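Local structure of transcriptional regulator, AraC family (Pseudomonas putida, 3GRA) at residues F21-D26 against N162-L167; D37-T42 against G170-L175; V29-L34 against D178-G183. The protein probably acts as a sequence-specific DNA-binding transcription factor, of which this chain holds the DJ-1/PfpI-like domain. All blocks are in the same frame, centred on the assembly; numbering follows the deposited sequence.

In the fold
From the N terminus the chain lays down strand 6-12, then helix 18-34, whose first half supplies residues 21-26 for contact 1 and whose last turns supply 29-34 for contact 3. Strand 39-45 follows at once and brings residues 37-42 to contact 2. The partners come more than a hundred residues later, in helix 161-176 and then helix 178-188. Contact 1 closes first, at 162-167, contact 2 next, at 170-175, and contact 3 last, at 178-183. Contact 2 is therefore nested within the loop of contact 3, whereas contact 1 crosses both. Together they tie an early strand-helix-strand unit to the two helices that end the modelled chain.

Contact 1. Residues F21-D26 against N162-L167; sequences FTVAMD and NGAMEL
Val23 spreads its two methyl groups over neighbouring residues of 162-167, and the closer meeting is with Met165, modelled as selenomethionine. Take that chain from its root: CB lies 3.5 Å from Val23 CG2, slightly tighter than usual van der Waals contact. CG stands anti to the backbone N (chi1 -180°), which keeps it beside the same methyl, at 3.7 Å from Val23 CG2. SE is still within 4.2 Å of Val23 CG2, but the bend at chi3 then carries CE away from helix 18-34. The two side chains cross at about a right angle. Val23 CG1 turns to the preceding residue and sits 4.0 Å from Ala164 CB. Helices 18-34 and 161-176 here run side by side on one face of the mixed, mainly parallel sheet of a DJ-1/PfpI-type alpha/beta domain, their axes 8.1 Å apart and crossing at -21°. So close an approach suits the small side chains at the interface: Ala24 touches only loosely, its CB 4.4 Å from Ala164 O. Putting an alanine in place of Val23 removes both methyls, which would probably open a gap between the helices and let the Met165 chain turn more freely. On its sheet side, Ala164 packs on Leu107 and Ala158, while on the other helix Phe21 and Met25 pack on Leu57 of the second subunit.

Contact 2. Residues D37-T42 against G170-L175; sequences DSFQFT and GLVRRL
The outer end of the Phe39 ring reaches across from the start of strand 39-45 to three side chains of helix 161-176. The tight part is at CE1, which meets Leu175 CD1 at 3.6 Å, with CZ a little farther from the same methyl. Val172 comes to the other side of the ring end: Val172 CG2 is 3.9 Å from Phe39 CE2, and the two side chains cross at about a right angle. The Phe39 CG lies beside its own backbone N and anti to the carbonyl carbon (chi1 -60°); the ring projects toward the helix, and the Leu171, Val172 and Leu175 side chains reach out to meet it across the 12.8 Å between the strand and helix axes. Leu171 is the looser neighbour, with CD2 4.3 Å from Phe39 CE1. All three methyls approach the ring obliquely. Phe39, Leu171 and Val172 are buried, the ring also touching Tyr6 and Ala31 and Val172 packing on Leu180 and Ala181. Toward the end of the helix the cover thins, and Leu175 is partly exposed. Asn32 OD1, at the end of helix 18-34, accepts hydrogen bonds from the backbone N-H groups of Ser38 and Phe39. Strand and helix run at 147° to one another, an aromatic from a parallel strand packing under a helix on one face of the sheet, as in the alpha/beta sandwich of the DJ-1/PfpI family.

Contact 3. Residues V29-L34 against D178-G183; sequences VTANLL and DGLAEG
Leu34 and Leu180 carry the side-chain part of this contact, one from the last turn of helix 18-34 and the other from the first turn of helix 178-188. Leu34 CB lies 4.0 Å from Leu180 CD1. The Leu180 chain leaves its helix with CG anti to the backbone N (chi1 -162°), and this swings the two methyls toward the other helix although its CB does not point there. CD2 is the more distant of them, 4.5 Å from Ala31 CB. These touches are all between aliphatic carbons. A second kind is a methyl laid against main chain. Leu180 CD1 is 4.2 Å from Ala31 O, and Leu34 CD1 comes down on Gly183, 3.7 Å from Gly183 C. A CB on Gly183 would stand only 3.4 Å from Leu34 CD1, so the bare backbone there lets the leucine come close. The axes, 9.7 Å apart, make an angle of 114°, so the helices cross steeply, and the touching residues sit near the crossing. Helix 178-188, the last of the modelled chain, lies across the C-terminal turns of helix 18-34, the helix of the beta-alpha-beta crossover between strands 6-12 and 39-45, on one helical face of the DJ-1/PfpI-like alpha/beta sandwich. The polar side chain of Thr30 looks elsewhere: its OG1 is hydrogen-bonded to Asp26 O in the same helix. Leu34 is largely open to solvent but also packs on Ile187 farther along the crossing helix.

Contact 1. Residues F21-D26 against N162-L167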
loop_
_atom_site.group_PDB
_atom_site.type_symbol
_atom_site.label_atom_id
_atom_site.label_comp_id
_atom_site.label_asym_id
_atom_site.label_seq_id
_atom_site.Cartn_x
_atom_site.Cartn_y
_atom_site.Cartn_z
ATOM N N PHE A 21 -3.591 0.132 -3.622
ATOM C CA PHE A 21 -3.190 -1.248 -3.824
ATOM C C PHE A 21 -3.169 -2.101 -2.551
ATOM O O PHE A 21 -3.691 -3.213 -2.542
ATOM C CB PHE A 21 -1.822 -1.304 -4.492
ATOM C CG PHE A 21 -1.327 -2.700 -4.722
ATOM C CD1 PHE A 21 -2.061 -3.592 -5.501
ATOM C CD2 PHE A 21 -0.140 -3.130 -4.152
ATOM C CE1 PHE A 21 -1.614 -4.883 -5.700
ATOM C CE2 PHE A 21 0.317 -4.427 -4.347
ATOM C CZ PHE A 21 -0.416 -5.305 -5.118
ATOM N N THR A 22 -2.566 -1.586 -1.484
ATOM C CA THR A 22 -2.471 -2.339 -0.240
ATOM C C THR A 22 -3.819 -2.559 0.451
ATOM O O THR A 22 -4.037 -3.610 1.054
ATOM C CB THR A 22 -1.497 -1.670 0.751
ATOM O OG1 THR A 22 -1.995 -0.381 1.128
ATOM C CG2 THR A 22 -0.125 -1.516 0.116
ATOM N N VAL A 23 -4.725 -1.592 0.376
ATOM C CA VAL A 23 -6.012 -1.807 1.010
ATOM C C VAL A 23 -6.822 -2.850 0.219
ATOM O O VAL A 23 -7.478 -3.710 0.802
ATOM C CB VAL A 23 -6.817 -0.492 1.139
ATOM C CG1 VAL A 23 -7.253 -0.000 -0.228
ATOM C CG2 VAL A 23 -8.023 -0.725 2.038
ATOM N N ALA A 24 -6.771 -2.787 -1.110
ATOM C CA ALA A 24 -7.498 -3.768 -1.899
ATOM C C ALA A 24 -6.980 -5.172 -1.565
ATOM O O ALA A 24 -7.769 -6.092 -1.370
ATOM C CB ALA A 24 -7.337 -3.492 -3.381
HETATM N N MSE A 25 -5.654 -5.315 -1.493
HETATM C CA MSE A 25 -5.017 -6.596 -1.179
HETATM C C MSE A 25 -5.390 -7.077 0.216
HETATM O O MSE A 25 -5.582 -8.268 0.443
HETATM C CB MSE A 25 -3.486 -6.488 -1.271
HETATM C CG MSE A 25 -2.902 -6.582 -2.676
HETATM SE SE MSE A 25 -2.956 -8.236 -3.391
HETATM C CE MSE A 25 -1.626 -9.038 -2.520
ATOM N N ASP A 26 -5.470 -6.145 1.151
ATOM C CA ASP A 26 -5.828 -6.485 2.511
ATOM C C ASP A 26 -7.172 -7.233 2.469
ATOM O O ASP A 26 -7.304 -8.327 3.024
ATOM C CB ASP A 26 -5.952 -5.212 3.342
ATOM C CG ASP A 26 -5.385 -5.369 4.736
ATOM O OD1 ASP A 26 -5.000 -6.506 5.100
ATOM O OD2 ASP A 26 -5.324 -4.358 5.469
ATOM N N ASN A 162 -10.153 4.525 -0.283
ATOM C CA ASN A 162 -11.384 4.039 0.332
ATOM C C ASN A 162 -12.284 3.401 -0.719
ATOM O O ASN A 162 -12.904 2.383 -0.462
ATOM C CB ASN A 162 -12.135 5.171 1.039
ATOM C CG ASN A 162 -13.372 4.670 1.769
ATOM O OD1 ASN A 162 -14.486 5.107 1.495
ATOM N ND2 ASN A 162 -13.175 3.738 2.700
ATOM N N GLY A 163 -12.341 4.005 -1.906
ATOM C CA GLY A 163 -13.141 3.456 -2.988
ATOM C C GLY A 163 -12.639 2.066 -3.348
ATOM O O GLY A 163 -13.428 1.173 -3.685
ATOM N N ALA A 164 -11.322 1.885 -3.269
ATOM C CA ALA A 164 -10.695 0.608 -3.573
ATOM C C ALA A 164 -11.044 -0.432 -2.503
ATOM O O ALA A 164 -11.226 -1.608 -2.817
ATOM C CB ALA A 164 -9.181 0.772 -3.669
HETATM N N MSE A 165 -11.123 -0.010 -1.244
HETATM C CA MSE A 165 -11.483 -0.952 -0.178
HETATM C C MSE A 165 -12.934 -1.402 -0.415
HETATM O O MSE A 165 -13.230 -2.587 -0.344
HETATM C CB MSE A 165 -11.356 -0.308 1.212
HETATM C CG MSE A 165 -11.714 -1.254 2.393
HETATM SE SE MSE A 165 -11.697 -0.435 4.038
HETATM C CE MSE A 165 -13.307 0.339 3.999
ATOM N N GLU A 166 -13.820 -0.456 -0.717
ATOM C CA GLU A 166 -15.220 -0.792 -0.966
ATOM C C GLU A 166 -15.341 -1.654 -2.224
ATOM O O GLU A 166 -16.149 -2.578 -2.278
ATOM C CB GLU A 166 -16.075 0.465 -1.147
ATOM C CG GLU A 166 -16.274 1.330 0.101
ATOM C CD GLU A 166 -17.002 0.613 1.230
ATOM O OE1 GLU A 166 -17.804 -0.309 0.951
ATOM O OE2 GLU A 166 -16.779 0.984 2.402
ATOM N N LEU A 167 -14.525 -1.350 -3.233
ATOM C CA LEU A 167 -14.565 -2.090 -4.481
ATOM C C LEU A 167 -14.289 -3.576 -4.262
ATOM O O LEU A 167 -15.031 -4.417 -4.759
ATOM C CB LEU A 167 -13.563 -1.507 -5.485
ATOM C CG LEU A 167 -13.599 -2.090 -6.905
ATOM C CD1 LEU A 167 -14.889 -1.681 -7.612
ATOM C CD2 LEU A 167 -12.393 -1.587 -7.691
#

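Contact 2. Residues D37-T42 against G170-L175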
loop_
_atom_site.group_PDB
_atom_site.type_symbol
_atom_site.label_atom_id
_atom_site.label_comp_id
_atom_site.label_asym_id
_atom_site.label_seq_id
_atom_site.Cartn_x
_atom_site.Cartn_y
_atom_site.Cartn_z
ATOM N N ASP A 37 -8.344 -20.170 0.475
ATOM C CA ASP A 37 -8.229 -20.082 -0.978
ATOM C C ASP A 37 -9.427 -19.483 -1.711
ATOM O O ASP A 37 -9.901 -20.027 -2.710
ATOM C CB ASP A 37 -7.881 -21.451 -1.579
ATOM C CG ASP A 37 -8.910 -22.508 -1.262
ATOM O OD1 ASP A 37 -10.105 -22.283 -1.555
ATOM O OD2 ASP A 37 -8.519 -23.565 -0.720
ATOM N N SER A 38 -9.914 -18.354 -1.214
ATOM C CA SER A 38 -11.027 -17.686 -1.870
ATOM C C SER A 38 -10.444 -16.898 -3.043
ATOM O O SER A 38 -11.064 -16.779 -4.092
ATOM C CB SER A 38 -11.726 -16.733 -0.901
ATOM O OG SER A 38 -12.229 -17.431 0.222
ATOM N N PHE A 39 -9.227 -16.393 -2.855
ATOM C CA PHE A 39 -8.545 -15.595 -3.881
ATOM C C PHE A 39 -7.058 -15.926 -4.059
ATOM O O PHE A 39 -6.361 -16.247 -3.098
ATOM C CB PHE A 39 -8.619 -14.103 -3.528
ATOM C CG PHE A 39 -10.009 -13.556 -3.430
ATOM C CD1 PHE A 39 -10.741 -13.273 -4.570
ATOM C CD2 PHE A 39 -10.575 -13.287 -2.190
ATOM C CE1 PHE A 39 -12.010 -12.729 -4.482
ATOM C CE2 PHE A 39 -11.847 -12.743 -2.093
ATOM C CZ PHE A 39 -12.566 -12.462 -3.240
ATOM N N GLN A 40 -6.591 -15.804 -5.298
ATOM C CA GLN A 40 -5.184 -15.984 -5.654
ATOM C C GLN A 40 -4.841 -14.695 -6.411
ATOM O O GLN A 40 -5.530 -14.327 -7.367
ATOM C CB GLN A 40 -4.976 -17.179 -6.589
ATOM C CG GLN A 40 -5.511 -18.489 -6.069
ATOM C CD GLN A 40 -5.197 -19.645 -7.001
ATOM O OE1 GLN A 40 -4.087 -20.180 -6.989
ATOM N NE2 GLN A 40 -6.171 -20.028 -7.823
ATOM N N PHE A 41 -3.780 -14.014 -5.996
ATOM C CA PHE A 41 -3.401 -12.753 -6.628
ATOM C C PHE A 41 -1.888 -12.588 -6.813
ATOM O O PHE A 41 -1.096 -13.224 -6.116
ATOM C CB PHE A 41 -3.977 -11.606 -5.794
ATOM C CG PHE A 41 -4.113 -11.942 -4.339
ATOM C CD1 PHE A 41 -3.033 -11.830 -3.481
ATOM C CD2 PHE A 41 -5.310 -12.461 -3.845
ATOM C CE1 PHE A 41 -3.133 -12.231 -2.139
ATOM C CE2 PHE A 41 -5.423 -12.867 -2.512
ATOM C CZ PHE A 41 -4.331 -12.753 -1.660
ATOM N N THR A 42 -1.503 -11.728 -7.757
ATOM C CA THR A 42 -0.095 -11.485 -8.055
ATOM C C THR A 42 0.191 -10.065 -8.546
ATOM O O THR A 42 -0.498 -9.544 -9.421
ATOM C CB THR A 42 0.415 -12.422 -9.160
ATOM O OG1 THR A 42 -0.061 -13.749 -8.926
ATOM C CG2 THR A 42 1.933 -12.442 -9.172
ATOM N N GLY A 170 -16.981 -5.171 -2.469
ATOM C CA GLY A 170 -18.074 -5.408 -3.391
ATOM C C GLY A 170 -17.826 -6.722 -4.109
ATOM O O GLY A 170 -18.747 -7.501 -4.361
ATOM N N LEU A 171 -16.559 -6.977 -4.419
ATOM C CA LEU A 171 -16.187 -8.201 -5.101
ATOM C C LEU A 171 -16.392 -9.402 -4.178
ATOM O O LEU A 171 -16.927 -10.423 -4.602
ATOM C CB LEU A 171 -14.723 -8.138 -5.559
ATOM C CG LEU A 171 -14.158 -9.391 -6.253
ATOM C CD1 LEU A 171 -15.052 -9.745 -7.438
ATOM C CD2 LEU A 171 -12.715 -9.144 -6.742
ATOM N N VAL A 172 -15.968 -9.275 -2.922
ATOM C CA VAL A 172 -16.114 -10.363 -1.958
ATOM C C VAL A 172 -17.593 -10.690 -1.729
ATOM O O VAL A 172 -17.988 -11.851 -1.660
ATOM C CB VAL A 172 -15.457 -9.991 -0.613
ATOM C CG1 VAL A 172 -15.651 -11.116 0.402
ATOM C CG2 VAL A 172 -13.969 -9.717 -0.829
ATOM N N ARG A 173 -18.402 -9.646 -1.624
ATOM C CA ARG A 173 -19.840 -9.770 -1.407
ATOM C C ARG A 173 -20.508 -10.529 -2.565
ATOM O O ARG A 173 -21.334 -11.415 -2.351
ATOM C CB ARG A 173 -20.413 -8.354 -1.282
ATOM C CG ARG A 173 -21.830 -8.225 -0.786
ATOM C CD ARG A 173 -22.129 -6.750 -0.497
ATOM N NE ARG A 173 -21.331 -6.229 0.615
ATOM C CZ ARG A 173 -20.677 -5.065 0.601
ATOM N NH1 ARG A 173 -20.710 -4.286 -0.476
ATOM N NH2 ARG A 173 -20.005 -4.666 1.672
ATOM N N ARG A 174 -20.128 -10.180 -3.791
ATOM C CA ARG A 174 -20.675 -10.783 -5.003
ATOM C C ARG A 174 -20.251 -12.234 -5.252
ATOM O O ARG A 174 -20.901 -12.956 -6.015
ATOM C CB ARG A 174 -20.271 -9.927 -6.208
ATOM C CG ARG A 174 -20.457 -10.571 -7.574
ATOM C CD ARG A 174 -21.904 -10.561 -8.028
ATOM N NE ARG A 174 -22.074 -11.233 -9.316
ATOM C CZ ARG A 174 -21.630 -10.767 -10.479
ATOM N NH1 ARG A 174 -20.981 -9.613 -10.543
ATOM N NH2 ARG A 174 -21.844 -11.458 -11.592
ATOM N N LEU A 175 -19.174 -12.663 -4.607
ATOM C CA LEU A 175 -18.673 -14.014 -4.799
ATOM C C LEU A 175 -18.952 -14.975 -3.645
ATOM O O LEU A 175 -19.355 -16.112 -3.868
ATOM C CB LEU A 175 -17.161 -13.973 -5.052
ATOM C CG LEU A 175 -16.666 -13.170 -6.256
ATOM C CD1 LEU A 175 -15.151 -13.046 -6.209
ATOM C CD2 LEU A 175 -17.120 -13.842 -7.532
#

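Contact 3. Residues V29-L34 against D178-G183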
loop_
_atom_site.group_PDB
_atom_site.type_symbol
_atom_site.label_atom_id
_atom_site.label_comp_id
_atom_site.label_asym_id
_atom_site.label_seq_id
_atom_site.Cartn_x
_atom_site.Cartn_y
_atom_site.Cartn_z
ATOM N N VAL A 29 -6.755 -10.704 1.108
ATOM C CA VAL A 29 -5.998 -11.583 1.984
ATOM C C VAL A 29 -6.871 -11.909 3.204
ATOM O O VAL A 29 -7.047 -13.077 3.559
ATOM C CB VAL A 29 -4.671 -10.927 2.437
ATOM C CG1 VAL A 29 -3.978 -11.798 3.472
ATOM C CG2 VAL A 29 -3.749 -10.732 1.234
ATOM N N THR A 30 -7.433 -10.871 3.820
ATOM C CA THR A 30 -8.290 -11.049 4.984
ATOM C C THR A 30 -9.436 -12.007 4.652
ATOM O O THR A 30 -9.856 -12.800 5.493
ATOM C CB THR A 30 -8.866 -9.700 5.452
ATOM O OG1 THR A 30 -7.786 -8.816 5.767
ATOM C CG2 THR A 30 -9.744 -9.877 6.689
ATOM N N ALA A 31 -9.930 -11.936 3.420
ATOM C CA ALA A 31 -11.009 -12.812 3.000
ATOM C C ALA A 31 -10.528 -14.245 3.146
ATOM O O ALA A 31 -11.251 -15.100 3.654
ATOM C CB ALA A 31 -11.401 -12.535 1.553
ATOM N N ASN A 32 -9.302 -14.496 2.697
ATOM C CA ASN A 32 -8.699 -15.824 2.779
ATOM C C ASN A 32 -8.502 -16.258 4.227
ATOM O O ASN A 32 -8.590 -17.443 4.547
ATOM C CB ASN A 32 -7.336 -15.845 2.077
ATOM C CG ASN A 32 -7.453 -15.823 0.573
ATOM O OD1 ASN A 32 -8.373 -16.410 0.002
ATOM N ND2 ASN A 32 -6.509 -15.165 -0.081
ATOM N N LEU A 33 -8.226 -15.287 5.090
ATOM C CA LEU A 33 -8.001 -15.547 6.505
ATOM C C LEU A 33 -9.216 -16.235 7.136
ATOM O O LEU A 33 -9.071 -17.078 8.021
ATOM C CB LEU A 33 -7.727 -14.230 7.237
ATOM C CG LEU A 33 -6.800 -14.294 8.452
ATOM C CD1 LEU A 33 -5.364 -14.109 7.980
ATOM C CD2 LEU A 33 -7.156 -13.214 9.457
ATOM N N LEU A 34 -10.406 -15.866 6.666
ATOM C CA LEU A 34 -11.663 -16.413 7.174
ATOM C C LEU A 34 -12.200 -17.545 6.302
ATOM O O LEU A 34 -12.932 -18.412 6.781
ATOM C CB LEU A 34 -12.705 -15.299 7.265
ATOM C CG LEU A 34 -12.300 -14.060 8.061
ATOM C CD1 LEU A 34 -13.369 -12.990 7.930
ATOM C CD2 LEU A 34 -12.084 -14.439 9.516
ATOM N N ASP A 178 -22.633 -11.724 1.675
ATOM C CA ASP A 178 -22.539 -10.609 2.605
ATOM C C ASP A 178 -21.837 -11.078 3.875
ATOM O O ASP A 178 -21.138 -10.311 4.539
ATOM C CB ASP A 178 -23.943 -10.093 2.951
ATOM C CG ASP A 178 -24.796 -9.828 1.716
ATOM O OD1 ASP A 178 -24.430 -8.944 0.911
ATOM O OD2 ASP A 178 -25.837 -10.507 1.552
ATOM N N GLY A 179 -22.029 -12.352 4.201
ATOM C CA GLY A 179 -21.421 -12.919 5.390
ATOM C C GLY A 179 -19.916 -12.752 5.458
ATOM O O GLY A 179 -19.390 -12.265 6.462
ATOM N N LEU A 180 -19.216 -13.149 4.398
ATOM C CA LEU A 180 -17.758 -13.036 4.369
ATOM C C LEU A 180 -17.319 -11.574 4.360
ATOM O O LEU A 180 -16.472 -11.169 5.151
ATOM C CB LEU A 180 -17.196 -13.750 3.137
ATOM C CG LEU A 180 -15.704 -14.083 3.178
ATOM C CD1 LEU A 180 -15.431 -15.027 4.335
ATOM C CD2 LEU A 180 -15.281 -14.721 1.869
ATOM N N ALA A 181 -17.913 -10.783 3.471
ATOM C CA ALA A 181 -17.571 -9.366 3.354
ATOM C C ALA A 181 -17.763 -8.624 4.669
ATOM O O ALA A 181 -16.920 -7.821 5.068
ATOM C CB ALA A 181 -18.406 -8.712 2.263
ATOM N N GLU A 182 -18.879 -8.895 5.337
ATOM C CA GLU A 182 -19.171 -8.252 6.607
ATOM C C GLU A 182 -18.107 -8.657 7.622
ATOM O O GLU A 182 -17.681 -7.850 8.444
ATOM C CB GLU A 182 -20.558 -8.667 7.110
ATOM C CG GLU A 182 -21.025 -7.899 8.338
ATOM C CD GLU A 182 -22.229 -8.538 9.028
ATOM O OE1 GLU A 182 -22.790 -7.898 9.945
ATOM O OE2 GLU A 182 -22.605 -9.677 8.664
ATOM N N GLY A 183 -17.679 -9.914 7.556
ATOM C CA GLY A 183 -16.666 -10.400 8.480
ATOM C C GLY A 183 -15.304 -9.792 8.203
ATOM O O GLY A 183 -14.543 -9.497 9.127
#